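Local coordinates for protein putative secreted endoglycosylceramidase (Rhodococcus hoagii, PDB 6JYZ) that probably hydrolyses O-glycosidic bonds, acting as an endogalactosylceramidase that cleaves glycolipids between their sugar and ceramide parts, at residues Phe79-Leu84 and Tyr119-Met124; Arg43-Asn48 and Trp360-Ala365; Pro277-Leu282 and Ala318-Ala323; Pro257-Phe262 and Asp284-Phe289. One frame throughout, in Å; residues are numbered along the deposited sequence.

Interaction 1: residues Phe79-Leu84 and Tyr119-Met124; sequences FDVVRL and YTVLDM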
# COMPACT_ATOMS: atom_id res chain seq x y z
N PHE A 79 10.81 9.01 -3.01
CA PHE A 79 9.64 8.53 -2.25
C PHE A 79 9.63 9.08 -0.84
O PHE A 79 10.69 9.17 -0.19
CB PHE A 79 9.73 7.01 -2.17
CG PHE A 79 9.66 6.27 -3.46
CD1 PHE A 79 9.29 6.90 -4.65
CD2 PHE A 79 9.91 4.90 -3.49
CE1 PHE A 79 9.18 6.16 -5.84
CE2 PHE A 79 9.84 4.19 -4.67
CZ PHE A 79 9.45 4.81 -5.84
N ASP A 80 8.45 9.43 -0.35
CA ASP A 80 8.28 9.89 1.01
C ASP A 80 7.29 9.04 1.82
O ASP A 80 6.95 9.43 2.92
CB ASP A 80 7.86 11.36 1.11
CG ASP A 80 6.49 11.61 0.56
OD1 ASP A 80 5.84 10.66 0.07
OD2 ASP A 80 6.04 12.82 0.66
N VAL A 81 6.95 7.86 1.29
CA VAL A 81 6.13 6.92 2.07
C VAL A 81 6.51 5.53 1.62
O VAL A 81 6.95 5.28 0.51
CB VAL A 81 4.61 7.18 1.84
CG1 VAL A 81 4.14 6.73 0.46
CG2 VAL A 81 3.76 6.52 2.92
N VAL A 82 6.29 4.60 2.55
CA VAL A 82 6.36 3.17 2.25
C VAL A 82 5.09 2.51 2.81
O VAL A 82 4.63 2.87 3.90
CB VAL A 82 7.59 2.54 2.90
CG1 VAL A 82 7.67 2.79 4.38
CG2 VAL A 82 7.64 1.04 2.71
N ARG A 83 4.52 1.62 2.02
CA ARG A 83 3.46 0.73 2.52
C ARG A 83 4.17 -0.56 2.91
O ARG A 83 4.60 -1.33 2.07
CB ARG A 83 2.36 0.57 1.47
CG ARG A 83 1.20 -0.29 2.01
CD ARG A 83 0.02 -0.19 1.06
NE ARG A 83 -1.11 -1.04 1.42
CZ ARG A 83 -1.50 -2.13 0.76
NH1 ARG A 83 -0.75 -2.72 -0.17
NH2 ARG A 83 -2.71 -2.64 1.08
N LEU A 84 4.32 -0.72 4.23
CA LEU A 84 5.10 -1.83 4.78
C LEU A 84 4.16 -3.02 4.98
O LEU A 84 3.25 -2.95 5.82
CB LEU A 84 5.75 -1.35 6.08
CG LEU A 84 6.78 -2.33 6.64
CD1 LEU A 84 8.06 -2.37 5.80
CD2 LEU A 84 7.10 -1.92 8.06
N TYR A 119 7.70 8.34 5.55
CA TYR A 119 6.65 7.90 6.45
C TYR A 119 6.27 6.45 6.17
O TYR A 119 6.44 5.96 5.05
CB TYR A 119 5.39 8.73 6.21
CG TYR A 119 5.43 10.16 6.70
CD1 TYR A 119 5.05 10.44 7.99
CD2 TYR A 119 5.73 11.22 5.85
CE1 TYR A 119 5.01 11.74 8.49
CE2 TYR A 119 5.67 12.53 6.31
CZ TYR A 119 5.35 12.76 7.63
OH TYR A 119 5.30 14.07 8.07
N THR A 120 5.72 5.76 7.17
CA THR A 120 5.32 4.37 7.02
C THR A 120 3.83 4.17 7.22
O THR A 120 3.27 4.59 8.24
CB THR A 120 6.05 3.51 8.04
OG1 THR A 120 7.46 3.57 7.78
CG2 THR A 120 5.67 2.04 7.93
N VAL A 121 3.19 3.50 6.25
CA VAL A 121 1.87 2.93 6.43
C VAL A 121 2.06 1.49 6.85
O VAL A 121 2.72 0.71 6.14
CB VAL A 121 1.05 3.03 5.13
CG1 VAL A 121 -0.22 2.19 5.24
CG2 VAL A 121 0.75 4.46 4.76
N LEU A 122 1.49 1.11 8.00
CA LEU A 122 1.52 -0.29 8.42
C LEU A 122 0.34 -1.02 7.78
O LEU A 122 -0.80 -0.71 8.11
CB LEU A 122 1.42 -0.37 9.96
CG LEU A 122 2.60 0.29 10.70
CD1 LEU A 122 2.31 0.25 12.18
CD2 LEU A 122 3.89 -0.44 10.38
N ASP A 123 0.64 -1.97 6.91
CA ASP A 123 -0.40 -2.67 6.17
C ASP A 123 -0.48 -4.12 6.63
O ASP A 123 0.47 -4.87 6.43
CB ASP A 123 -0.06 -2.58 4.67
CG ASP A 123 -0.68 -3.65 3.81
OD1 ASP A 123 -1.79 -4.12 4.07
OD2 ASP A 123 0.03 -4.07 2.84
N MET A 124 -1.63 -4.47 7.20
CA MET A 124 -1.86 -5.86 7.60
C MET A 124 -2.17 -6.62 6.32
O MET A 124 -3.33 -6.62 5.85
CB MET A 124 -3.01 -5.90 8.61
CG MET A 124 -3.15 -7.24 9.33
SD MET A 124 -1.78 -7.58 10.51
CE MET A 124 -2.10 -6.35 11.77
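The carbonyl oxygen of Tyr119 accepts one hydrogen bond from the neighbouring strand, Val82 N to Tyr119 O at 2.8 Å, and a weaker CA-H...O contact, Val81 CA lying 3.1 Å from the same Tyr119 O. Tyr119 N meanwhile bonds to Asp80 O, and the ladder continues through Val121 N to Val82 O (2.8 Å), Leu84 N to Val121 O and Asp123 N to Leu84 O. This is the parallel pairing of adjacent strands in the (beta/alpha)8 barrel of glycosyl hydrolase family 5, the axes 4.7 Å apart and turned by 22°. Val81, Arg83, Tyr119 and Val121 point inward, whereas Val82, Leu84, Thr120 and Leu122 lie on the outer face, three of them against helix 100-115. Inside, Val81 CG2 meets Val121 CG2 at 4.1 Å. Arg83 runs out extended, CG anti to the backbone N (chi1 -177°), which carries its guanidinium over the Asp123 carboxylate with the planes 10° apart. Asp123 OD2 lies well out of the guanidinium plane with no N-H aimed at it, so this salt bridge is one of charges only. The place of OD2 is less sure; it accepts from Asn85. The Arg83 nitrogens are instead engaged by Asn46, Asn221, Asp218, Glu263 and Glu329.

Interaction 2: residues Arg43-Asn48 and Trp360-Ala365; sequences RGANVN and WSWTQA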
# COMPACT_ATOMS: atom_id res chain seq x y z
N ARG A 43 3.89 9.61 -1.67
CA ARG A 43 4.13 8.79 -2.86
C ARG A 43 5.30 7.89 -2.61
O ARG A 43 6.38 8.34 -2.16
CB ARG A 43 4.38 9.73 -4.03
CG ARG A 43 3.01 10.38 -4.33
CD ARG A 43 3.08 11.15 -5.61
NE ARG A 43 1.79 11.79 -5.88
CZ ARG A 43 1.72 12.62 -6.88
NH1 ARG A 43 2.80 12.83 -7.65
NH2 ARG A 43 0.60 13.29 -7.08
N GLY A 44 5.16 6.61 -2.93
CA GLY A 44 6.25 5.68 -2.64
C GLY A 44 5.91 4.29 -3.15
O GLY A 44 5.26 4.15 -4.19
N ALA A 45 6.33 3.28 -2.38
CA ALA A 45 6.22 1.90 -2.87
C ALA A 45 5.82 0.99 -1.70
O ALA A 45 6.03 1.28 -0.52
CB ALA A 45 7.56 1.41 -3.43
N ASN A 46 5.22 -0.14 -2.09
CA ASN A 46 5.03 -1.30 -1.22
C ASN A 46 6.36 -2.03 -1.00
O ASN A 46 7.12 -2.28 -1.94
CB ASN A 46 4.03 -2.27 -1.86
CG ASN A 46 2.61 -1.76 -1.75
OD1 ASN A 46 1.93 -2.11 -0.76
ND2 ASN A 46 2.15 -0.94 -2.67
N VAL A 47 6.58 -2.40 0.27
CA VAL A 47 7.81 -3.10 0.68
C VAL A 47 7.40 -4.33 1.50
O VAL A 47 6.81 -4.14 2.58
CB VAL A 47 8.68 -2.14 1.51
CG1 VAL A 47 9.85 -2.87 2.16
CG2 VAL A 47 9.20 -0.99 0.59
N ASN A 48 7.71 -5.51 1.00
CA ASN A 48 7.24 -6.75 1.60
C ASN A 48 8.33 -7.50 2.36
O ASN A 48 8.08 -8.64 2.74
CB ASN A 48 6.59 -7.64 0.56
CG ASN A 48 7.59 -8.28 -0.35
OD1 ASN A 48 8.77 -7.92 -0.32
ND2 ASN A 48 7.16 -9.26 -1.14
N TRP A 360 3.11 -1.03 -6.51
CA TRP A 360 3.39 -2.46 -6.24
C TRP A 360 4.45 -2.86 -7.28
O TRP A 360 4.05 -2.96 -8.45
CB TRP A 360 2.12 -3.32 -6.34
CG TRP A 360 2.44 -4.72 -5.92
CD1 TRP A 360 2.98 -5.73 -6.69
CD2 TRP A 360 2.43 -5.21 -4.55
NE1 TRP A 360 3.22 -6.83 -5.89
CE2 TRP A 360 2.94 -6.51 -4.59
CE3 TRP A 360 2.01 -4.66 -3.35
CZ2 TRP A 360 3.05 -7.30 -3.42
CZ3 TRP A 360 2.16 -5.41 -2.19
CH2 TRP A 360 2.66 -6.70 -2.24
N SER A 361 5.70 -3.10 -6.94
CA SER A 361 6.24 -3.09 -5.58
C SER A 361 7.74 -2.80 -5.65
O SER A 361 8.35 -2.81 -6.73
CB SER A 361 5.99 -4.40 -4.90
OG SER A 361 6.75 -5.41 -5.52
N TRP A 362 8.34 -2.61 -4.48
CA TRP A 362 9.78 -2.34 -4.39
C TRP A 362 10.58 -3.52 -4.86
O TRP A 362 11.50 -3.35 -5.71
CB TRP A 362 10.09 -1.95 -2.95
CG TRP A 362 11.54 -1.64 -2.73
CD1 TRP A 362 12.41 -2.34 -1.97
CD2 TRP A 362 12.20 -0.49 -3.23
NE1 TRP A 362 13.65 -1.74 -2.05
CE2 TRP A 362 13.53 -0.60 -2.79
CE3 TRP A 362 11.81 0.58 -4.04
CZ2 TRP A 362 14.51 0.34 -3.16
CZ3 TRP A 362 12.78 1.51 -4.43
CH2 TRP A 362 14.10 1.36 -3.99
N THR A 363 10.36 -4.70 -4.27
CA THR A 363 11.12 -5.90 -4.68
C THR A 363 10.20 -7.11 -4.65
O THR A 363 9.33 -7.24 -3.76
CB THR A 363 12.31 -6.24 -3.74
OG1 THR A 363 11.90 -6.21 -2.39
CG2 THR A 363 13.47 -5.26 -3.89
N GLN A 364 10.42 -8.05 -5.55
CA GLN A 364 9.80 -9.38 -5.52
C GLN A 364 10.95 -10.38 -5.65
O GLN A 364 11.70 -10.28 -6.62
CB GLN A 364 8.81 -9.48 -6.66
CG GLN A 364 8.15 -10.86 -6.66
CD GLN A 364 6.95 -10.89 -7.56
OE1 GLN A 364 7.01 -11.45 -8.66
NE2 GLN A 364 5.86 -10.34 -7.07
N ALA A 365 11.02 -11.34 -4.73
CA ALA A 365 12.09 -12.33 -4.73
C ALA A 365 11.72 -13.53 -5.57
O ALA A 365 10.61 -13.75 -6.05
CB ALA A 365 12.25 -12.81 -3.32
O HOH W 1 8.55 -5.22 -1.91
O HOH W 2 8.94 -11.24 -2.61
O HOH W 3 11.10 -8.74 -1.33
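In the barrel, strand 38-47 faces the loop that follows strand 356-359, and the two meet round a cis peptide bond between Trp360 and Ser361, a feature familiar from family 5 hydrolases. The one direct hydrogen bond joining 43-48 to 360-365 runs from Trp362 N to Asn46 O, 2.8 Å long and nearly straight at 162°. Before the cis bond, Trp360 sends its indole back across the Asn46 side chain: CE3 comes to 3.4 Å from Asn46 CG, with ring and amide planes inclined by 49°. Beyond it, Val47 CG2 lies beside Trp362 CB at 3.8 Å. Waters complete the join. One accepts from both Asn48 N and Thr363 N, each at 3.0 Å; a second donates to Asn48 OD1 at 2.7 Å and also bonds to Thr363 OG1; a third accepts from Ala365 N and from Asn48 ND2, which also bonds to Tyr53 OH. Several groups fix the rotation of the Asn46 amide, since ND2 donates to Gly328 O and Trp359 O while OD1 is shared by Arg83 and Asn85. Helix 68-75 covers the outer side, where Trp362 packs on Ala73 and Met74 and reaches Asp70 through NE1, and strand 326-330 touches Asn46 and Trp360 through Glu329.

Interaction 3: residues Pro277-Leu282 and Ala318-Ala323; sequences PPRHYL and ADWYGA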
# COMPACT_ATOMS: atom_id res chain seq x y z
N PRO A 277 -17.94 -0.29 1.69
CA PRO A 277 -18.23 -0.45 3.11
C PRO A 277 -19.07 0.70 3.65
O PRO A 277 -18.74 1.87 3.44
CB PRO A 277 -16.83 -0.49 3.78
CG PRO A 277 -15.98 -1.11 2.65
CD PRO A 277 -16.51 -0.42 1.40
N PRO A 278 -20.22 0.45 4.29
CA PRO A 278 -21.11 1.55 4.67
C PRO A 278 -20.40 2.57 5.55
O PRO A 278 -19.62 2.25 6.42
CB PRO A 278 -22.23 0.81 5.39
CG PRO A 278 -22.28 -0.55 4.68
CD PRO A 278 -20.85 -0.90 4.41
N ARG A 279 -20.73 3.83 5.26
CA ARG A 279 -20.11 4.98 5.92
C ARG A 279 -20.23 4.93 7.41
O ARG A 279 -19.28 5.41 8.10
CB ARG A 279 -20.93 6.28 5.62
CG ARG A 279 -20.75 6.73 4.20
CD ARG A 279 -21.27 8.17 4.03
NE ARG A 279 -22.66 8.58 4.13
CZ ARG A 279 -23.06 9.68 3.48
NH1 ARG A 279 -22.18 10.39 2.79
NH2 ARG A 279 -24.33 10.07 3.52
N HIS A 280 -21.32 4.45 7.98
CA HIS A 280 -21.46 4.50 9.42
C HIS A 280 -20.37 3.69 10.11
O HIS A 280 -20.01 3.97 11.26
CB HIS A 280 -22.85 4.05 9.88
CG HIS A 280 -23.09 2.56 9.86
ND1 HIS A 280 -23.49 1.78 8.75
CD2 HIS A 280 -22.97 1.73 10.89
CE1 HIS A 280 -23.64 0.53 9.22
NE2 HIS A 280 -23.28 0.48 10.45
N TYR A 281 -19.81 2.66 9.48
CA TYR A 281 -18.72 1.89 10.07
C TYR A 281 -17.40 2.66 10.12
O TYR A 281 -16.51 2.21 10.86
CB TYR A 281 -18.53 0.62 9.25
CG TYR A 281 -19.62 -0.42 9.34
CD1 TYR A 281 -20.02 -0.94 10.56
CD2 TYR A 281 -20.24 -0.87 8.17
CE1 TYR A 281 -20.97 -1.95 10.66
CE2 TYR A 281 -21.16 -1.91 8.23
CZ TYR A 281 -21.48 -2.44 9.47
OH TYR A 281 -22.40 -3.47 9.61
N LEU A 282 -17.24 3.69 9.29
CA LEU A 282 -16.01 4.46 9.09
C LEU A 282 -16.21 5.89 9.57
O LEU A 282 -15.53 6.76 9.06
CB LEU A 282 -15.59 4.40 7.63
CG LEU A 282 -14.93 3.13 7.07
CD1 LEU A 282 -13.78 2.60 7.89
CD2 LEU A 282 -15.91 2.09 6.63
N ALA A 318 -14.37 8.41 -2.48
CA ALA A 318 -13.73 9.05 -1.32
C ALA A 318 -14.54 10.26 -0.89
O ALA A 318 -14.72 10.51 0.32
CB ALA A 318 -12.30 9.48 -1.69
N ASP A 319 -15.09 10.99 -1.83
CA ASP A 319 -15.92 12.15 -1.48
C ASP A 319 -17.19 11.75 -0.76
O ASP A 319 -17.64 12.46 0.14
CB ASP A 319 -16.20 12.94 -2.76
CG ASP A 319 -17.19 14.08 -2.53
OD1 ASP A 319 -16.73 15.08 -1.93
OD2 ASP A 319 -18.38 13.89 -2.87
N TRP A 320 -17.76 10.60 -1.09
CA TRP A 320 -18.91 10.10 -0.35
C TRP A 320 -18.59 9.89 1.12
O TRP A 320 -19.41 10.13 2.02
CB TRP A 320 -19.45 8.84 -1.03
CG TRP A 320 -20.63 8.20 -0.33
CD1 TRP A 320 -21.90 8.74 -0.29
CD2 TRP A 320 -20.65 6.91 0.27
NE1 TRP A 320 -22.71 7.81 0.32
CE2 TRP A 320 -21.97 6.72 0.73
CE3 TRP A 320 -19.68 5.96 0.60
CZ2 TRP A 320 -22.40 5.56 1.39
CZ3 TRP A 320 -20.09 4.80 1.22
CH2 TRP A 320 -21.43 4.59 1.60
N TYR A 321 -17.38 9.40 1.43
CA TYR A 321 -16.92 9.23 2.77
C TYR A 321 -16.46 10.54 3.40
O TYR A 321 -16.15 10.56 4.61
CB TYR A 321 -15.73 8.26 2.87
CG TYR A 321 -16.07 6.83 2.59
CD1 TYR A 321 -16.74 6.07 3.56
CD2 TYR A 321 -15.67 6.24 1.42
CE1 TYR A 321 -16.97 4.71 3.34
CE2 TYR A 321 -15.92 4.88 1.17
CZ TYR A 321 -16.56 4.15 2.15
OH TYR A 321 -16.76 2.80 1.92
N GLY A 322 -16.32 11.58 2.59
CA GLY A 322 -15.73 12.84 3.08
C GLY A 322 -14.25 12.67 3.43
O GLY A 322 -13.74 13.45 4.23
N ALA A 323 -13.58 11.70 2.81
CA ALA A 323 -12.25 11.29 3.24
C ALA A 323 -11.24 11.54 2.13
O ALA A 323 -11.57 11.49 0.95
CB ALA A 323 -12.28 9.80 3.52
O HOH W 4 -16.60 8.24 6.47
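Arg279 lays its side chain along the indole of Trp320, an example of one arginine using both its aliphatic stem and its charged head on the same ring system. The stem comes first: CG of Arg279 sits 3.4 Å from the centroid of the six-membered ring of Trp320, over its face and only 11° off the normal. Farther out, a bend at chi3 (-67°) sets the guanidinium parallel to the indole, with planes 8° apart and centres separated by 4.2 Å. The overlap is off-centre, on the side of the five-membered ring. From this position Arg279 NH1 also donates to Trp320 O at 2.9 Å, the oxygen lying in the plane of the guanidinium, so the same residue supplies stack and acceptor. Trp320 in turn overhangs its neighbour in sequence, its CE3 above the centre of the Tyr321 ring. Tyr321 crosses Pro277 at about a right angle, and its hydroxyl OH donates to Pro277 O at 2.7 Å, in the carbonyl plane and on a lone pair; Pro277 CD comes to 3.3 Å from the same Tyr321 OH. Leu282 CD2 touches Tyr321 CE1 more loosely. These partners tie the loop before strand 287-289 to the C-terminal end of helix 307-321, where Gly322, at positive phi, closes the helix in a Schellman motif. Because Trp320 O belongs to the last turn, the positive guanidinium is probably favoured there by the helix dipole, and the contact joins charge, aromatic surface and a capped helix end near the protein surface.

Interaction 4: residues Pro257-Phe262 and Asp284-Phe289; sequences PHLVIF and DPLVVF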
# COMPACT_ATOMS: atom_id res chain seq x y z
N PRO A 257 -4.04 9.97 17.81
CA PRO A 257 -4.72 9.15 16.81
C PRO A 257 -4.03 9.26 15.46
O PRO A 257 -3.83 10.34 14.94
CB PRO A 257 -6.14 9.72 16.76
CG PRO A 257 -5.97 11.13 17.21
CD PRO A 257 -4.87 11.09 18.28
N HIS A 258 -3.67 8.12 14.91
CA HIS A 258 -3.13 8.04 13.56
C HIS A 258 -4.21 7.82 12.52
O HIS A 258 -5.37 7.55 12.85
CB HIS A 258 -2.06 6.94 13.51
CG HIS A 258 -0.87 7.20 14.40
ND1 HIS A 258 -0.94 7.33 15.82
CD2 HIS A 258 0.42 7.36 14.03
CE1 HIS A 258 0.34 7.52 16.26
NE2 HIS A 258 1.15 7.50 15.18
N LEU A 259 -3.83 7.92 11.24
CA LEU A 259 -4.84 7.71 10.17
C LEU A 259 -5.24 6.25 10.06
O LEU A 259 -4.44 5.36 10.35
CB LEU A 259 -4.24 8.15 8.83
CG LEU A 259 -3.92 9.61 8.66
CD1 LEU A 259 -3.51 10.04 7.27
CD2 LEU A 259 -4.39 10.62 9.64
N VAL A 260 -6.48 6.08 9.63
CA VAL A 260 -7.01 4.73 9.41
C VAL A 260 -7.22 4.60 7.92
O VAL A 260 -8.09 5.29 7.37
CB VAL A 260 -8.28 4.51 10.20
CG1 VAL A 260 -8.92 3.22 9.66
CG2 VAL A 260 -7.89 4.33 11.68
N ILE A 261 -6.46 3.71 7.28
CA ILE A 261 -6.54 3.53 5.84
C ILE A 261 -7.39 2.27 5.65
O ILE A 261 -7.09 1.20 6.19
CB ILE A 261 -5.11 3.36 5.31
CG1 ILE A 261 -4.41 4.73 5.45
CG2 ILE A 261 -5.09 2.89 3.88
CD1 ILE A 261 -2.87 4.63 5.32
N PHE A 262 -8.49 2.42 4.92
CA PHE A 262 -9.43 1.30 4.77
C PHE A 262 -9.71 1.10 3.29
O PHE A 262 -9.66 2.03 2.48
CB PHE A 262 -10.72 1.53 5.54
CG PHE A 262 -11.62 2.56 4.93
CD1 PHE A 262 -11.45 3.93 5.15
CD2 PHE A 262 -12.68 2.18 4.09
CE1 PHE A 262 -12.27 4.85 4.50
CE2 PHE A 262 -13.49 3.11 3.47
CZ PHE A 262 -13.29 4.46 3.67
N ASP A 284 -15.04 8.05 11.59
CA ASP A 284 -13.93 8.59 12.37
C ASP A 284 -13.31 9.59 11.43
O ASP A 284 -13.16 9.33 10.23
CB ASP A 284 -12.94 7.43 12.68
CG ASP A 284 -11.66 7.85 13.39
OD1 ASP A 284 -10.84 8.62 12.83
OD2 ASP A 284 -11.50 7.45 14.57
N PRO A 285 -12.89 10.78 11.91
CA PRO A 285 -12.47 11.83 11.00
C PRO A 285 -11.13 11.58 10.32
O PRO A 285 -10.82 12.29 9.37
CB PRO A 285 -12.38 13.10 11.89
CG PRO A 285 -12.23 12.51 13.24
CD PRO A 285 -13.05 11.23 13.30
N LEU A 286 -10.38 10.58 10.77
CA LEU A 286 -9.07 10.32 10.20
C LEU A 286 -9.05 9.12 9.27
O LEU A 286 -7.96 8.61 8.97
CB LEU A 286 -8.00 10.17 11.31
CG LEU A 286 -7.95 11.34 12.28
CD1 LEU A 286 -6.86 11.10 13.34
CD2 LEU A 286 -7.69 12.64 11.57
N VAL A 287 -10.23 8.72 8.76
CA VAL A 287 -10.18 7.63 7.78
C VAL A 287 -9.75 8.13 6.41
O VAL A 287 -9.96 9.29 6.03
CB VAL A 287 -11.56 6.92 7.68
CG1 VAL A 287 -11.93 6.26 9.01
CG2 VAL A 287 -12.67 7.83 7.14
N VAL A 288 -9.15 7.22 5.64
CA VAL A 288 -8.62 7.46 4.30
C VAL A 288 -9.04 6.29 3.43
O VAL A 288 -8.76 5.13 3.79
CB VAL A 288 -7.08 7.58 4.37
CG1 VAL A 288 -6.50 7.61 2.95
CG2 VAL A 288 -6.64 8.79 5.21
N PHE A 289 -9.73 6.57 2.32
CA PHE A 289 -10.18 5.51 1.43
C PHE A 289 -9.07 5.09 0.47
O PHE A 289 -8.41 5.94 -0.15
CB PHE A 289 -11.38 6.05 0.64
CG PHE A 289 -12.01 5.03 -0.28
CD1 PHE A 289 -12.36 3.76 0.19
CD2 PHE A 289 -12.21 5.30 -1.63
CE1 PHE A 289 -12.92 2.80 -0.68
CE2 PHE A 289 -12.78 4.32 -2.47
CZ PHE A 289 -13.11 3.10 -1.99
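Phe262 offers one face of its ring to Phe289 CA, which stands 4.2 Å from the ring centroid and 27° off the normal. Val287 CB approaches the same ring obliquely, 3.9 Å from CE1 of Phe262. The rings of Phe262 and Phe289 meet with planes at 43° and centroids 5.5 Å apart, neither stacked nor edge-to-face, and their nearest atoms are Phe262 CE2 and Phe289 CD1 at 3.5 Å. Phe262 reaches this place because its CG sits between the backbone N and the carbonyl carbon (chi1 73°), bringing the ring over the neighbouring strand. Tyr321 of helix 307-321 adds a third ring, packed edge-to-face with Phe262. Behind the aromatic end, strands 259-262 and 287-289 of the barrel pair in parallel, as parts of a beta-alpha-beta unit with helix 268-271 between them: Val260 N donates to Leu286 O, Val288 N to Val260 O at 2.8 Å, and Phe262 N to Val288 O at 2.9 Å. On the face opposite Phe262, Ile261 and Val288 lie side by side, CG1 of Ile261 4.1 Å from CB of Val288. At the start of the pair, Leu286 CD1 fits against Pro257 CB at 3.8 Å, while the chain enters through a type I turn in which Asp284 OD1 accepts from Leu286 N, an Asx turn; Asp284 OD2 forms a salt bridge with Arg249. Cohesion across the two strands is thus almost wholly backbone bonding and hydrocarbon contact, with the charged group kept to the turn where the second segment begins.

Interactions 1, 2 and 4 are buried at the strands of the barrel, whereas interaction 3 sits at the partly exposed end of a helix on its outside, its centre about 19 Å from the centre of the chain. Strands 38-47 and 81-86 are neighbours, so interactions 1 and 2 touch directly, Val82 CG2 resting 3.3 Å from Val47 CG2; interaction 4 meets interaction 1 farther round, where Ile261 CD1 packs 3.6 Å from Val121 CG1. Parallel strand ladders serve interactions 1 and 4, but the inner face of the first carries charge while the second is chiefly hydrocarbon. Interaction 2 adds bridging waters to one direct backbone bond; interaction 3 uses cation-pi stacking. Interactions 3 and 4 join where Leu282 packs on Phe262.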